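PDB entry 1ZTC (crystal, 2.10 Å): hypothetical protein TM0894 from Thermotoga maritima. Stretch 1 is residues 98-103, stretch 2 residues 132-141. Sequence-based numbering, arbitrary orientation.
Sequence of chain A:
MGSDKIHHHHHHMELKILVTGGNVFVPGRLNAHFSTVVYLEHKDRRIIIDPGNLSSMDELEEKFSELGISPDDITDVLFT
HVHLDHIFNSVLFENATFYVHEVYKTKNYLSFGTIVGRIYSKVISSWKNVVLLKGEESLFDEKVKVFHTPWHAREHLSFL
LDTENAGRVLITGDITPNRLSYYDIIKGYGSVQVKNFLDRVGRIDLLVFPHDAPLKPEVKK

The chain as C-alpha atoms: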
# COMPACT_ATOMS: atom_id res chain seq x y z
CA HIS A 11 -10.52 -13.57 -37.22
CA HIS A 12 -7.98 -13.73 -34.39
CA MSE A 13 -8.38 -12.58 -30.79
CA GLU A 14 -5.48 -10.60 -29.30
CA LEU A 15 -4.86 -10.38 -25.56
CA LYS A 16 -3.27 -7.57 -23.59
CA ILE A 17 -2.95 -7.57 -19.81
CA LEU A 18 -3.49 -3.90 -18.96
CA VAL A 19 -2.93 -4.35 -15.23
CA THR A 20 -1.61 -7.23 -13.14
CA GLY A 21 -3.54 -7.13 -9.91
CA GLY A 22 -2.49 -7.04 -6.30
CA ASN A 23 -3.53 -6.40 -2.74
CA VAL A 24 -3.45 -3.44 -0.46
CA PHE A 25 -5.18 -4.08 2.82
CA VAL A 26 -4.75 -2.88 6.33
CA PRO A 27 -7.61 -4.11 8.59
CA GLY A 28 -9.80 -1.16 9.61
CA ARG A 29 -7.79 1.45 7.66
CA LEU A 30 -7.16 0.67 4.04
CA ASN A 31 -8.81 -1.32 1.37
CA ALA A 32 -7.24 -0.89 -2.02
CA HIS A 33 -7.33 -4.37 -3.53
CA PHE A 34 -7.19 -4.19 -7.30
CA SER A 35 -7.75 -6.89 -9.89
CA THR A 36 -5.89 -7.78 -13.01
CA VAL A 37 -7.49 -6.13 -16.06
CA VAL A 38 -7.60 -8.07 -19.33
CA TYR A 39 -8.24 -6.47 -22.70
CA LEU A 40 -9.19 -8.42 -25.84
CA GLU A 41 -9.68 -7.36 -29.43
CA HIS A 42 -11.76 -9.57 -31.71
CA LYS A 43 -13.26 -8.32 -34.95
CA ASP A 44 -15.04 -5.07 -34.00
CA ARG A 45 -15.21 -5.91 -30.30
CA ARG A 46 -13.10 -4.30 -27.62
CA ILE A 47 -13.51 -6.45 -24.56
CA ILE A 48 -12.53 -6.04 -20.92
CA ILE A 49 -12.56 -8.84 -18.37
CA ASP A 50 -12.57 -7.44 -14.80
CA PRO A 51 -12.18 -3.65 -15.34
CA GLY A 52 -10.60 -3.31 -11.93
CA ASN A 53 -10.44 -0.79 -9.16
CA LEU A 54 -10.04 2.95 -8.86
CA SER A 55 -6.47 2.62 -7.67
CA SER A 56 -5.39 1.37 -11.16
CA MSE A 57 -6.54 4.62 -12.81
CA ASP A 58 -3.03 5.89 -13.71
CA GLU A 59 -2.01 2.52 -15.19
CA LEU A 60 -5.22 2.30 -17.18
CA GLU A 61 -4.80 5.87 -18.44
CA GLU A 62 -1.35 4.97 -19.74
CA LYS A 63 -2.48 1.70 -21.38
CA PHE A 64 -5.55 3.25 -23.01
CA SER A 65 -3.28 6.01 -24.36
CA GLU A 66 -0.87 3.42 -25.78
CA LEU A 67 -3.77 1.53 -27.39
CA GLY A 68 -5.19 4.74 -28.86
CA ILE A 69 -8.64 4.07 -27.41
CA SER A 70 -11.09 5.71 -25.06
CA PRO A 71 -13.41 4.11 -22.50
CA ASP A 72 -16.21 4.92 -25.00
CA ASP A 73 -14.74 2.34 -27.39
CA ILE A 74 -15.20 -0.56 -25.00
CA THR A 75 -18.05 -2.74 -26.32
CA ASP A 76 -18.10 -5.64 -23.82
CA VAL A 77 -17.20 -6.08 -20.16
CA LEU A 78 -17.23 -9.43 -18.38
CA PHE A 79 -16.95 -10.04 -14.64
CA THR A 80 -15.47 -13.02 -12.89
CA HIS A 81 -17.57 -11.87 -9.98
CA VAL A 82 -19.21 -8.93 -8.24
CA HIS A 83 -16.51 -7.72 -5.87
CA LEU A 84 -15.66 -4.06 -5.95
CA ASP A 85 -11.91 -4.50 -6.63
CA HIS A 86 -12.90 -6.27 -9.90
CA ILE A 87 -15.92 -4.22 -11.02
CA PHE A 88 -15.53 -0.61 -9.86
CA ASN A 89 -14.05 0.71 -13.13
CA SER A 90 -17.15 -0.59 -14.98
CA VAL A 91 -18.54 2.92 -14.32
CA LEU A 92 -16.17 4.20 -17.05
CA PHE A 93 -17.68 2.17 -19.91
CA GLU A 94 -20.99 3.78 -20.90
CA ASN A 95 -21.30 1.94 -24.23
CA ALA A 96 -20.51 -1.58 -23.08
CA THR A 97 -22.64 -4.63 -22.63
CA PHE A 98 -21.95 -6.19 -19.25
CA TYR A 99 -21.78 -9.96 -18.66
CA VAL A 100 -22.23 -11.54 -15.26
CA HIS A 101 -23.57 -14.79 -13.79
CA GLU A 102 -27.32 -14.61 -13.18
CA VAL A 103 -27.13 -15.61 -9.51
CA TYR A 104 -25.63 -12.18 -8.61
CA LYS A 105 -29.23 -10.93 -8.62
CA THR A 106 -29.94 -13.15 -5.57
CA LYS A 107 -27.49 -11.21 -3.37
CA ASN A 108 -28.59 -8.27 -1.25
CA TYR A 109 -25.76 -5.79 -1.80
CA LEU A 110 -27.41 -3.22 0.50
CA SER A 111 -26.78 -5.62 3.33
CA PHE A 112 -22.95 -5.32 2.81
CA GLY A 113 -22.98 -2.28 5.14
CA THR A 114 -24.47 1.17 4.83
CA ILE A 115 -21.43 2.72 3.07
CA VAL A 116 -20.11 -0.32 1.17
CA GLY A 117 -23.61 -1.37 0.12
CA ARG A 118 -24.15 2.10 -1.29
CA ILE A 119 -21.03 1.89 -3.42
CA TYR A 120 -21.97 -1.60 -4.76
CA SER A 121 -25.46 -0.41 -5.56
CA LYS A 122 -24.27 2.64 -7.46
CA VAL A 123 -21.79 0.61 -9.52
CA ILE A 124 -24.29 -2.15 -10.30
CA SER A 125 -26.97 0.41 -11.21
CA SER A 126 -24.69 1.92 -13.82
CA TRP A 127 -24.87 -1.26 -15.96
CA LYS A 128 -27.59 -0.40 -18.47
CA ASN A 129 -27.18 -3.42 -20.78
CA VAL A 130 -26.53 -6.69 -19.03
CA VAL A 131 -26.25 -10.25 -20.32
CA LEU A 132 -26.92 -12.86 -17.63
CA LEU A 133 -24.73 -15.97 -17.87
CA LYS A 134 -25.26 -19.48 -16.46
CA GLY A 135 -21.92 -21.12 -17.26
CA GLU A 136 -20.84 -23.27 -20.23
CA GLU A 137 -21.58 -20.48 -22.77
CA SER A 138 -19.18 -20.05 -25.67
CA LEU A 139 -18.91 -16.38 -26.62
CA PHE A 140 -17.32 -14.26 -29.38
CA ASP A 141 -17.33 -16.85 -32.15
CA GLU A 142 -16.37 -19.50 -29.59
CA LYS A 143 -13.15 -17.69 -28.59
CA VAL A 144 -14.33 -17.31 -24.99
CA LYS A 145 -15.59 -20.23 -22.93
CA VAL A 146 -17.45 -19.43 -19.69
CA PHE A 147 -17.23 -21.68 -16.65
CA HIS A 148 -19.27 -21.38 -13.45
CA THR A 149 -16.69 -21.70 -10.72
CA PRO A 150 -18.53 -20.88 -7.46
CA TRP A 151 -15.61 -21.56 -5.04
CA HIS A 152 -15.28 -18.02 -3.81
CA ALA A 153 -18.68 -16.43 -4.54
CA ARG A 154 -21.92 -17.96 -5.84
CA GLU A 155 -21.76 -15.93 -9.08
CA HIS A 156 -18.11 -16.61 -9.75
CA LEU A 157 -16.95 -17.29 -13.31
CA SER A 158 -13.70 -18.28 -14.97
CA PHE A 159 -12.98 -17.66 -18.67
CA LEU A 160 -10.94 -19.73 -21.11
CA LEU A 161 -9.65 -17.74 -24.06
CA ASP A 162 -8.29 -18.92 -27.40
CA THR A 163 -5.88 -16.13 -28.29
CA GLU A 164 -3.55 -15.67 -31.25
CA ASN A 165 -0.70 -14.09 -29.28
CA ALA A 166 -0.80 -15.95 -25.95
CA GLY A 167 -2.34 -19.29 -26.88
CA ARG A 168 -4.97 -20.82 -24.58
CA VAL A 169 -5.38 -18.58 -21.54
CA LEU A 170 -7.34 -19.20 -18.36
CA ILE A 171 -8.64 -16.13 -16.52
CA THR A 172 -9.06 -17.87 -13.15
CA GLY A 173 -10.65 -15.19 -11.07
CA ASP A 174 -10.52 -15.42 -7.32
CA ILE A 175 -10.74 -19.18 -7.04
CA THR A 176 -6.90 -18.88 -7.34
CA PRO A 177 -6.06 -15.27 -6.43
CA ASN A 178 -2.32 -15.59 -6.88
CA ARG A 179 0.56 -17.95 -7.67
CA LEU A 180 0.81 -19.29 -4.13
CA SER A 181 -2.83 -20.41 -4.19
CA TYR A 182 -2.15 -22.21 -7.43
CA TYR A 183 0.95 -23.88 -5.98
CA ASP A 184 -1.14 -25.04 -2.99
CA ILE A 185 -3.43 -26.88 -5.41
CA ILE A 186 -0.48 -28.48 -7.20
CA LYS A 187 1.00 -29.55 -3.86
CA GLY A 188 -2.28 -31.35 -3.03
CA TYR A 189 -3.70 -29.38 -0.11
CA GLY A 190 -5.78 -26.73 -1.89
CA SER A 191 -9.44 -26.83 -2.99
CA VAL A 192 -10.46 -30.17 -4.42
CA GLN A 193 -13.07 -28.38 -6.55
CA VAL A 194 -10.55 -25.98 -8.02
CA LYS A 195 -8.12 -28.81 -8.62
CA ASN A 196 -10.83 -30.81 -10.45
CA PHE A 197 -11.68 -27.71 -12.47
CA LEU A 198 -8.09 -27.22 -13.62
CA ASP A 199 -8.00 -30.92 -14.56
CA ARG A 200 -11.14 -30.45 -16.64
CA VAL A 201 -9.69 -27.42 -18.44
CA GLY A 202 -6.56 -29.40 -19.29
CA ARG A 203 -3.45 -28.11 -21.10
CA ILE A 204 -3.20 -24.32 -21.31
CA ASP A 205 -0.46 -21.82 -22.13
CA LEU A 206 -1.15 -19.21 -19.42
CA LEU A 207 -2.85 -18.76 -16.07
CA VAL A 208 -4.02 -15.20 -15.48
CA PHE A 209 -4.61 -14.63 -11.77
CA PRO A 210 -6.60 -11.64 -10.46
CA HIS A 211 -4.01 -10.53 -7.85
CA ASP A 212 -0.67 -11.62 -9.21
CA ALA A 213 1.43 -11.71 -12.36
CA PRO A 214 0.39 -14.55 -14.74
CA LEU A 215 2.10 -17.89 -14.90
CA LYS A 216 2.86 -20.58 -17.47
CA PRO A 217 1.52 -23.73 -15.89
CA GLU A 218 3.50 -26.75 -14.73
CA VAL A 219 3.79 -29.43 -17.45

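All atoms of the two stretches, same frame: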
# COMPACT_ATOMS: atom_id res chain seq x y z
N PHE A 98 -22.53 -5.55 -20.40
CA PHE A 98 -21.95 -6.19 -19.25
C PHE A 98 -22.40 -7.62 -19.12
O PHE A 98 -23.57 -7.91 -19.34
CB PHE A 98 -22.31 -5.40 -17.99
CG PHE A 98 -21.74 -4.02 -17.99
CD1 PHE A 98 -20.42 -3.82 -17.63
CD2 PHE A 98 -22.50 -2.94 -18.41
CE1 PHE A 98 -19.85 -2.56 -17.67
CE2 PHE A 98 -21.94 -1.66 -18.46
CZ PHE A 98 -20.60 -1.48 -18.08
N TYR A 99 -21.47 -8.52 -18.76
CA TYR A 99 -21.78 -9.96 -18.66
C TYR A 99 -21.41 -10.44 -17.28
O TYR A 99 -20.29 -10.21 -16.81
CB TYR A 99 -20.99 -10.79 -19.68
CG TYR A 99 -21.17 -10.40 -21.13
CD1 TYR A 99 -20.66 -9.20 -21.59
CD2 TYR A 99 -21.78 -11.25 -22.04
CE1 TYR A 99 -20.78 -8.83 -22.90
CE2 TYR A 99 -21.94 -10.88 -23.38
CZ TYR A 99 -21.42 -9.66 -23.79
OH TYR A 99 -21.52 -9.23 -25.09
N VAL A 100 -22.35 -11.14 -16.66
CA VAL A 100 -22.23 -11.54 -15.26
C VAL A 100 -23.14 -12.75 -15.03
O VAL A 100 -24.17 -12.87 -15.70
CB VAL A 100 -22.63 -10.35 -14.29
CG1 VAL A 100 -24.05 -9.95 -14.48
CG2 VAL A 100 -22.37 -10.66 -12.84
N HIS A 101 -22.75 -13.63 -14.11
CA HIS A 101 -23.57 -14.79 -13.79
C HIS A 101 -24.87 -14.37 -13.14
O HIS A 101 -24.89 -13.53 -12.23
CB HIS A 101 -22.82 -15.79 -12.88
CG HIS A 101 -23.51 -17.12 -12.77
ND1 HIS A 101 -24.65 -17.31 -12.02
CD2 HIS A 101 -23.27 -18.31 -13.39
CE1 HIS A 101 -25.06 -18.56 -12.15
NE2 HIS A 101 -24.24 -19.19 -12.97
N GLU A 102 -25.97 -14.99 -13.59
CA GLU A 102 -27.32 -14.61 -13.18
C GLU A 102 -27.58 -14.60 -11.67
O GLU A 102 -28.38 -13.81 -11.17
CB GLU A 102 -28.35 -15.52 -13.88
CG GLU A 102 -28.16 -17.02 -13.63
CD GLU A 102 -29.21 -17.89 -14.26
OE1 GLU A 102 -30.11 -17.38 -14.96
OE2 GLU A 102 -29.12 -19.12 -14.06
N VAL A 103 -26.85 -15.43 -10.93
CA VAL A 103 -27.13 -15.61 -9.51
C VAL A 103 -26.65 -14.40 -8.67
O VAL A 103 -26.96 -14.31 -7.49
CB VAL A 103 -26.60 -17.01 -9.05
CG1 VAL A 103 -25.14 -17.01 -8.85
CG2 VAL A 103 -27.28 -17.49 -7.80
N LEU A 132 -27.03 -11.94 -18.76
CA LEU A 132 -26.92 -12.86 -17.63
C LEU A 132 -26.42 -14.21 -18.11
O LEU A 132 -26.98 -14.79 -19.02
CB LEU A 132 -28.28 -13.00 -16.92
CG LEU A 132 -28.82 -11.65 -16.42
CD1 LEU A 132 -30.23 -11.85 -15.89
CD2 LEU A 132 -27.95 -11.01 -15.36
N LEU A 133 -25.34 -14.69 -17.51
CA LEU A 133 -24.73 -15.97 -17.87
C LEU A 133 -25.08 -17.06 -16.86
O LEU A 133 -25.46 -16.76 -15.69
CB LEU A 133 -23.21 -15.81 -17.95
CG LEU A 133 -22.71 -14.78 -18.98
CD1 LEU A 133 -21.21 -14.59 -18.84
CD2 LEU A 133 -23.11 -15.20 -20.42
N LYS A 134 -25.01 -18.31 -17.32
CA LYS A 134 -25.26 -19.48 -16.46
C LYS A 134 -24.01 -20.34 -16.27
O LYS A 134 -23.94 -21.13 -15.32
CB LYS A 134 -26.35 -20.33 -17.08
CG LYS A 134 -27.66 -19.60 -17.26
CD LYS A 134 -28.78 -20.59 -17.66
CE LYS A 134 -30.21 -19.98 -17.61
NZ LYS A 134 -30.96 -20.26 -16.32
N GLY A 135 -23.03 -20.19 -17.16
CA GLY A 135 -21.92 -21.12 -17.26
C GLY A 135 -22.08 -22.03 -18.48
O GLY A 135 -23.18 -22.35 -18.88
N GLU A 136 -20.95 -22.43 -19.05
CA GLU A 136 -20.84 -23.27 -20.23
C GLU A 136 -21.07 -22.52 -21.56
O GLU A 136 -20.86 -23.11 -22.60
CB GLU A 136 -21.75 -24.52 -20.15
CG GLU A 136 -21.44 -25.44 -18.96
CD GLU A 136 -19.99 -25.87 -18.93
OE1 GLU A 136 -19.50 -26.34 -19.98
OE2 GLU A 136 -19.31 -25.70 -17.89
N GLU A 137 -21.45 -21.24 -21.53
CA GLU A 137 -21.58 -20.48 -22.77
C GLU A 137 -20.23 -20.37 -23.50
O GLU A 137 -19.17 -20.36 -22.88
CB GLU A 137 -22.07 -19.05 -22.55
CG GLU A 137 -23.45 -18.91 -21.98
CD GLU A 137 -23.49 -18.97 -20.45
OE1 GLU A 137 -22.43 -19.15 -19.79
OE2 GLU A 137 -24.59 -18.84 -19.89
N SER A 138 -20.31 -20.33 -24.82
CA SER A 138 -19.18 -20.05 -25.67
C SER A 138 -19.49 -18.74 -26.37
O SER A 138 -20.48 -18.64 -27.10
CB SER A 138 -19.06 -21.19 -26.71
OG SER A 138 -17.70 -21.53 -26.85
N LEU A 139 -18.65 -17.74 -26.15
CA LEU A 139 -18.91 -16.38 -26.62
C LEU A 139 -17.86 -15.94 -27.63
O LEU A 139 -16.75 -16.48 -27.67
CB LEU A 139 -18.83 -15.40 -25.44
CG LEU A 139 -19.78 -15.62 -24.25
CD1 LEU A 139 -19.47 -14.66 -23.11
CD2 LEU A 139 -21.24 -15.48 -24.68
N PHE A 140 -18.22 -14.92 -28.41
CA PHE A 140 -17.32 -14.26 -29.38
C PHE A 140 -16.77 -15.25 -30.38
O PHE A 140 -15.55 -15.52 -30.41
CB PHE A 140 -16.18 -13.48 -28.68
CG PHE A 140 -16.69 -12.45 -27.71
CD1 PHE A 140 -17.27 -11.29 -28.17
CD2 PHE A 140 -16.63 -12.67 -26.33
CE1 PHE A 140 -17.78 -10.34 -27.28
CE2 PHE A 140 -17.13 -11.72 -25.43
CZ PHE A 140 -17.71 -10.56 -25.91
N ASP A 141 -17.68 -15.83 -31.18
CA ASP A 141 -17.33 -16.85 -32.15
C ASP A 141 -16.52 -17.96 -31.51
O ASP A 141 -15.53 -18.42 -32.05
CB ASP A 141 -16.57 -16.26 -33.36
CG ASP A 141 -17.31 -15.10 -34.03
OD1 ASP A 141 -18.54 -15.19 -34.27
OD2 ASP A 141 -16.66 -14.07 -34.29
O HOH W 1 -29.27 -16.72 -18.07

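The most unusual feature of this contact is the double use of His101, whose imidazole fastens the end of one strand to the other stretch and also to the backbone of Val103 in its own stretch. With chi1 at -168° (t), its CA-to-CB bond points away overall, yet the ring's end comes back within reach: NE2 donates a hydrogen bond to Lys134 O at 3.1 Å, weak because the N-H...acceptor angle is 129°. At the other nitrogen, Val103 N donates to His101 ND1 at 3.1 Å and 170°, linking the end of the strand to the 3-10 segment that follows it. The ring lies with Lys134 O at its edge and Leu133 O over one face; histidine suits the site because its two ring nitrogens can serve one as donor, to Lys134 O, and the other as acceptor, from Val103 N.

The backbone pairing is parallel and short. Leu133 N donates to Val100 O (2.8 Å, 167°), and Glu102 N donates to Leu133 O (2.8 Å, 164°), so Leu133 uses both its amide and its carbonyl to bridge residues flanking His101. Each carbonyl also receives a CA-H...O contact, from Leu132 CA to Val100 O at 3.4 Å and from His101 CA to Leu133 O at 3.3 Å.

Val100 and Leu132 share one face of the sheet, their side chains meeting at 4.1 Å between Val100 CG1 and Leu132 CD2. Apolar packing continues around Tyr99, which is buried: Tyr99 CB lies 3.9 Å from Leu133 CD1, and Tyr99 CD2 lies 4.3 Å from Leu139 CD1. Farther along the ring, Tyr99 CZ is 4.4 Å from Phe140 CZ. The tyrosine is long enough to reach from the strand pairing to these later residues, while its hydroxyl is hydrogen-bonded elsewhere in the structure. Leu133, also buried, supplies branched aliphatic bulk, with CD2 at the edge of the Tyr99 ring.

A polar clamp closes the more exposed side. Lys134 starts sideways, but its chain, extended at chi2 and chi3 but turned at chi4 (-96°), brings NZ to Glu102 OE2 at 3.1 Å in a salt bridge, with a weak hydrogen bond from NZ to Glu102 OE1 at 3.3 Å. Water 1 donates to Glu102 OE1 at 3.3 Å and to Leu132 O at 3.1 Å, adding a second link.

Within the second stretch, Glu137 braces the turn, accepting from Lys134 N at its OE2 (2.7 Å, 172°) and from Gly135 N at its OE1 (2.9 Å, 132°). Gly135 has phi/psi of 104/148, where a CB would jam against the carbonyl O of Lys134; glycine fits this backbone. Together the stretches bury 522 Å², summed over both sides.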